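Local structure of hypothetical protein (Pyrococcus furiosus, 2FZF) at residues F19-E22 against E23-M27; Q104-I107 against D108-W112. The protein is of unknown function but belongs to the rubrerythrin family of the ferritin clan and is probably a ferritin-like helical-bundle protein. All coordinates share one frame; numbering follows the deposited sequence.

Interaction 1: residues F19-E22 against E23-M27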
loop_
_atom_site.group_PDB
_atom_site.type_symbol
_atom_site.label_atom_id
_atom_site.label_comp_id
_atom_site.label_asym_id
_atom_site.label_seq_id
_atom_site.Cartn_x
_atom_site.Cartn_y
_atom_site.Cartn_z
ATOM N N PHE A 19 -25.434 -14.698 -2.563
ATOM C CA PHE A 19 -24.583 -15.863 -2.839
ATOM C C PHE A 19 -24.078 -16.560 -1.587
ATOM O O PHE A 19 -24.055 -15.981 -0.503
ATOM C CB PHE A 19 -23.367 -15.467 -3.688
ATOM C CG PHE A 19 -23.716 -14.689 -4.923
ATOM C CD1 PHE A 19 -24.032 -13.340 -4.841
ATOM C CD2 PHE A 19 -23.759 -15.314 -6.166
ATOM C CE1 PHE A 19 -24.393 -12.623 -5.978
ATOM C CE2 PHE A 19 -24.117 -14.611 -7.314
ATOM C CZ PHE A 19 -24.434 -13.265 -7.221
ATOM N N SER A 20 -23.670 -17.816 -1.760
ATOM C CA SER A 20 -23.151 -18.641 -0.673
ATOM C C SER A 20 -21.681 -18.362 -0.400
ATOM O O SER A 20 -21.038 -17.592 -1.110
ATOM C CB SER A 20 -23.316 -20.117 -1.014
ATOM O OG SER A 20 -22.781 -20.389 -2.292
ATOM N N LEU A 21 -21.140 -19.000 0.628
ATOM C CA LEU A 21 -19.748 -18.780 0.961
ATOM C C LEU A 21 -18.846 -19.352 -0.126
ATOM O O LEU A 21 -17.839 -18.737 -0.493
ATOM C CB LEU A 21 -19.428 -19.392 2.326
ATOM C CG LEU A 21 -18.025 -19.121 2.899
ATOM C CD1 LEU A 21 -17.061 -20.157 2.360
ATOM C CD2 LEU A 21 -17.556 -17.701 2.562
ATOM N N GLU A 22 -19.221 -20.512 -0.659
ATOM C CA GLU A 22 -18.437 -21.150 -1.712
ATOM C C GLU A 22 -18.535 -20.370 -3.025
ATOM O O GLU A 22 -17.549 -20.227 -3.754
ATOM C CB GLU A 22 -18.901 -22.599 -1.907
ATOM C CG GLU A 22 -20.389 -22.799 -1.672
ATOM C CD GLU A 22 -20.696 -23.660 -0.457
ATOM O OE1 GLU A 22 -20.432 -24.885 -0.510
ATOM O OE2 GLU A 22 -21.198 -23.115 0.554
ATOM N N GLU A 23 -19.724 -19.857 -3.317
ATOM C CA GLU A 23 -19.944 -19.084 -4.533
ATOM C C GLU A 23 -19.107 -17.827 -4.465
ATOM O O GLU A 23 -18.469 -17.423 -5.442
ATOM C CB GLU A 23 -21.418 -18.713 -4.667
ATOM C CG GLU A 23 -22.248 -19.776 -5.360
ATOM C CD GLU A 23 -23.696 -19.362 -5.544
ATOM O OE1 GLU A 23 -24.338 -19.885 -6.479
ATOM O OE2 GLU A 23 -24.188 -18.525 -4.754
ATOM N N LEU A 24 -19.121 -17.208 -3.294
ATOM C CA LEU A 24 -18.348 -16.007 -3.083
ATOM C C LEU A 24 -16.872 -16.363 -3.230
ATOM O O LEU A 24 -16.162 -15.749 -4.025
ATOM C CB LEU A 24 -18.649 -15.411 -1.700
ATOM C CG LEU A 24 -20.057 -14.808 -1.540
ATOM C CD1 LEU A 24 -20.220 -14.233 -0.142
ATOM C CD2 LEU A 24 -20.279 -13.725 -2.586
ATOM N N LEU A 25 -16.403 -17.365 -2.495
ATOM C CA LEU A 25 -15.004 -17.737 -2.629
ATOM C C LEU A 25 -14.655 -17.984 -4.095
ATOM O O LEU A 25 -13.556 -17.650 -4.528
ATOM C CB LEU A 25 -14.671 -18.972 -1.794
ATOM C CG LEU A 25 -14.587 -18.745 -0.281
ATOM C CD1 LEU A 25 -14.460 -20.080 0.380
ATOM C CD2 LEU A 25 -13.422 -17.863 0.084
ATOM N N GLY A 26 -15.579 -18.551 -4.865
ATOM C CA GLY A 26 -15.293 -18.770 -6.271
ATOM C C GLY A 26 -15.100 -17.432 -6.983
ATOM O O GLY A 26 -14.232 -17.276 -7.842
ATOM N N MET A 27 -15.937 -16.465 -6.618
ATOM C CA MET A 27 -15.885 -15.120 -7.172
ATOM C C MET A 27 -14.526 -14.512 -6.874
ATOM O O MET A 27 -13.884 -13.947 -7.763
ATOM C CB MET A 27 -16.983 -14.250 -6.550
ATOM C CG MET A 27 -18.376 -14.512 -7.108
ATOM S SD MET A 27 -19.670 -13.334 -6.560
ATOM C CE MET A 27 -18.782 -11.794 -6.714
#

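Interaction 2: residues Q104-I107 against D108-W112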
loop_
_atom_site.group_PDB
_atom_site.type_symbol
_atom_site.label_atom_id
_atom_site.label_comp_id
_atom_site.label_asym_id
_atom_site.label_seq_id
_atom_site.Cartn_x
_atom_site.Cartn_y
_atom_site.Cartn_z
ATOM N N GLN A 104 -3.831 9.674 -20.903
ATOM C CA GLN A 104 -5.210 9.501 -20.443
ATOM C C GLN A 104 -5.559 8.008 -20.321
ATOM O O GLN A 104 -6.212 7.589 -19.359
ATOM C CB GLN A 104 -6.188 10.209 -21.395
ATOM C CG GLN A 104 -7.648 10.225 -20.926
ATOM C CD GLN A 104 -7.805 10.654 -19.469
ATOM O OE1 GLN A 104 -7.251 11.673 -19.042
ATOM N NE2 GLN A 104 -8.577 9.880 -18.704
ATOM N N ASP A 105 -5.101 7.222 -21.296
ATOM C CA ASP A 105 -5.315 5.781 -21.331
ATOM C C ASP A 105 -4.688 5.117 -20.108
ATOM O O ASP A 105 -5.256 4.180 -19.548
ATOM C CB ASP A 105 -4.711 5.200 -22.613
ATOM C CG ASP A 105 -5.429 5.676 -23.867
ATOM O OD1 ASP A 105 -4.818 5.610 -24.962
ATOM O OD2 ASP A 105 -6.599 6.111 -23.759
ATOM N N ILE A 106 -3.511 5.592 -19.705
ATOM C CA ILE A 106 -2.843 5.046 -18.526
ATOM C C ILE A 106 -3.677 5.491 -17.323
ATOM O O ILE A 106 -3.836 4.742 -16.363
ATOM C CB ILE A 106 -1.383 5.611 -18.313
ATOM C CG1 ILE A 106 -0.610 5.658 -19.633
ATOM C CG2 ILE A 106 -0.613 4.732 -17.322
ATOM C CD1 ILE A 106 -0.447 4.331 -20.269
ATOM N N ILE A 107 -4.199 6.715 -17.375
ATOM C CA ILE A 107 -5.014 7.253 -16.287
ATOM C C ILE A 107 -6.251 6.401 -16.031
ATOM O O ILE A 107 -6.524 6.008 -14.900
ATOM C CB ILE A 107 -5.496 8.683 -16.591
ATOM C CG1 ILE A 107 -4.293 9.602 -16.842
ATOM C CG2 ILE A 107 -6.347 9.206 -15.422
ATOM C CD1 ILE A 107 -3.353 9.751 -15.653
ATOM N N ASP A 108 -6.999 6.134 -17.093
ATOM C CA ASP A 108 -8.210 5.338 -17.018
ATOM C C ASP A 108 -7.937 3.992 -16.356
ATOM O O ASP A 108 -8.545 3.664 -15.341
ATOM C CB ASP A 108 -8.774 5.124 -18.434
ATOM C CG ASP A 108 -9.336 6.416 -19.067
ATOM O OD1 ASP A 108 -9.681 6.391 -20.272
ATOM O OD2 ASP A 108 -9.444 7.443 -18.361
ATOM N N LEU A 109 -7.016 3.227 -16.938
ATOM C CA LEU A 109 -6.637 1.906 -16.437
ATOM C C LEU A 109 -6.162 1.896 -14.976
ATOM O O LEU A 109 -6.402 0.927 -14.255
ATOM C CB LEU A 109 -5.546 1.300 -17.341
ATOM C CG LEU A 109 -5.885 0.392 -18.537
ATOM C CD1 LEU A 109 -6.875 -0.645 -18.059
ATOM C CD2 LEU A 109 -6.457 1.163 -19.695
ATOM N N ILE A 110 -5.473 2.947 -14.533
ATOM C CA ILE A 110 -5.035 2.973 -13.135
ATOM C C ILE A 110 -6.244 3.325 -12.267
ATOM O O ILE A 110 -6.380 2.829 -11.160
ATOM C CB ILE A 110 -3.911 4.024 -12.858
ATOM C CG1 ILE A 110 -2.629 3.692 -13.641
ATOM C CG2 ILE A 110 -3.579 4.039 -11.376
ATOM C CD1 ILE A 110 -1.933 2.418 -13.221
ATOM N N ARG A 111 -7.132 4.171 -12.781
ATOM C CA ARG A 111 -8.317 4.588 -12.029
ATOM C C ARG A 111 -9.227 3.395 -11.754
ATOM O O ARG A 111 -9.729 3.246 -10.642
ATOM C CB ARG A 111 -9.063 5.672 -12.808
ATOM C CG ARG A 111 -9.822 6.669 -11.933
ATOM C CD ARG A 111 -10.469 7.742 -12.771
ATOM N NE ARG A 111 -11.285 7.141 -13.824
ATOM C CZ ARG A 111 -11.036 7.269 -15.125
ATOM N NH1 ARG A 111 -11.824 6.681 -16.011
ATOM N NH2 ARG A 111 -10.006 7.992 -15.543
ATOM N N TRP A 112 -9.426 2.550 -12.771
ATOM C CA TRP A 112 -10.245 1.340 -12.653
ATOM C C TRP A 112 -9.592 0.308 -11.739
ATOM O O TRP A 112 -10.275 -0.453 -11.058
ATOM C CB TRP A 112 -10.476 0.699 -14.027
ATOM C CG TRP A 112 -11.668 1.267 -14.755
ATOM C CD1 TRP A 112 -11.659 2.121 -15.834
ATOM C CD2 TRP A 112 -13.042 1.111 -14.382
ATOM N NE1 TRP A 112 -12.941 2.511 -16.138
ATOM C CE2 TRP A 112 -13.812 1.905 -15.263
ATOM C CE3 TRP A 112 -13.704 0.378 -13.376
ATOM C CZ2 TRP A 112 -15.206 1.995 -15.176
ATOM C CZ3 TRP A 112 -15.098 0.468 -13.289
ATOM C CH2 TRP A 112 -15.828 1.269 -14.185
#

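Interaction 1: residues F19-E22 against E23-M27
Glu23 reaches back over the first turn of helix 21-44 to Ser20 and Phe19. Glu23 CB and CG both lie against Ser20 OG, the CG at 3.2 Å. Glu23 CD follows, 3.5 Å from Ser20 OG. With CG anti to the carbonyl carbon (chi1 -87°) and the chain extended beyond it, the carboxylate is carried back to the backbone N of Ser20. Glu23 OE2 accepts from Ser20 N at 3.1 Å on the anti side, somewhat out of the carboxylate plane, in a fairly straight bond (162°). The same oxygen sits at the edge of the Phe19 ring, near its plane, and touches Phe19 CB.

In return Ser20, the N-cap residue, turns OG to Glu23 N, which it meets at 3.3 Å; the two reciprocal bonds make a capping box. A further contact from Ser20 OG to Glu23 OE2 is weak. The carboxylate's negative charge also lies at the helix N-terminus, where the dipole would probably favour it. Behind the cap the backbone settles into regular helix, with Leu24 N bonded to Ser20 O and Leu25 N to Leu21 O.

Met27 SD stands over the face of the Phe19 ring, 4.5 Å from its centroid and only 6° off the normal, a Met-aromatic contact. Leu24 CD2 packs 3.7 Å from Phe19 CB. One turn round, Leu21 CD1 meets Leu25 CD1, the two leucines slanting across each other. On helix 103-129, Leu127 touches Leu24 and Leu25, and Phe123 touches Met27, while Tyr73 of helix 63-76 touches Glu22 and Leu25.

Interaction 2: residues Q104-I107 against D108-W112
The carboxylate of Asp108 is approached from both faces at one oxygen: the amide of Gln104 comes to OD2 from one side of its plane, the guanidinium of Arg111 from the other. All three residues belong to the first turns of helix 103-129, a long helix of the ferritin-like bundle, at i to i+4 and i+3 spacing: Gln104 to Asp108, then Asp108 to Arg111. The amide is turned 58° against the carboxylate, and Gln104 NE2 meets Asp108 OD2 at 2.6 Å from above the carboxylate plane. This bond is bent, 132° at the hydrogen. Arg111 presents its edge, with OD2 in the guanidinium plane; Arg111 NH2 donates to Asp108 OD2 at 2.9 Å in a salt bridge, and a longer bond from NH1 is weak. At the guanidinium edge, near its plane, lie Gln104 NE2 and Ile107 CG2.

Gln104 gets there by bending at chi2 (48°), which folds the amide over toward the next turn. With an alanine in place of Asp108, the Arg111 guanidinium would probably lose its counter-charge and the Gln104 amide would be freer to turn.

Apolar side chains of the same turns face other helices. Ile106 CG2 lies loosely, 4.3 Å from Ile110 CG1, and Leu51 and Ile55 of helix 51-61 touch these two isoleucines. Ile107 packs on Tyr158 and Leu161 of helix 134-164, and Tyr158 also touches Arg111. Leu109 faces Phe38 and Leu42 of helix 21-44.

Main-chain bonds run throughout, Asp108 N to Gln104 O and Arg111 N to Ile107 O among them, and Leu109 CD2 rests 3.3 Å from Asp105 O.

Interactions 1 and 2 lie on opposite sides of the chain's centre, their centres 29 Å apart and their nearest atoms about 14 Å apart. Interaction 1 runs from a loop into the start of helix 21-44; interaction 2 lies wholly within the first turns of helix 103-129. Both mix buried apolar residues with polar groups nearer the surface. They share elements: Leu24, Leu25 and Met27 rest on the far part of helix 103-129, while Leu109 and Ile110 near its start meet helix 21-44 further on. The chemistry differs: the carboxylate of Glu23 goes to capping beside a sulfur-aromatic contact, whereas residues 104-112 join a salt bridge and an amide hydrogen bond at one carboxylate oxygen.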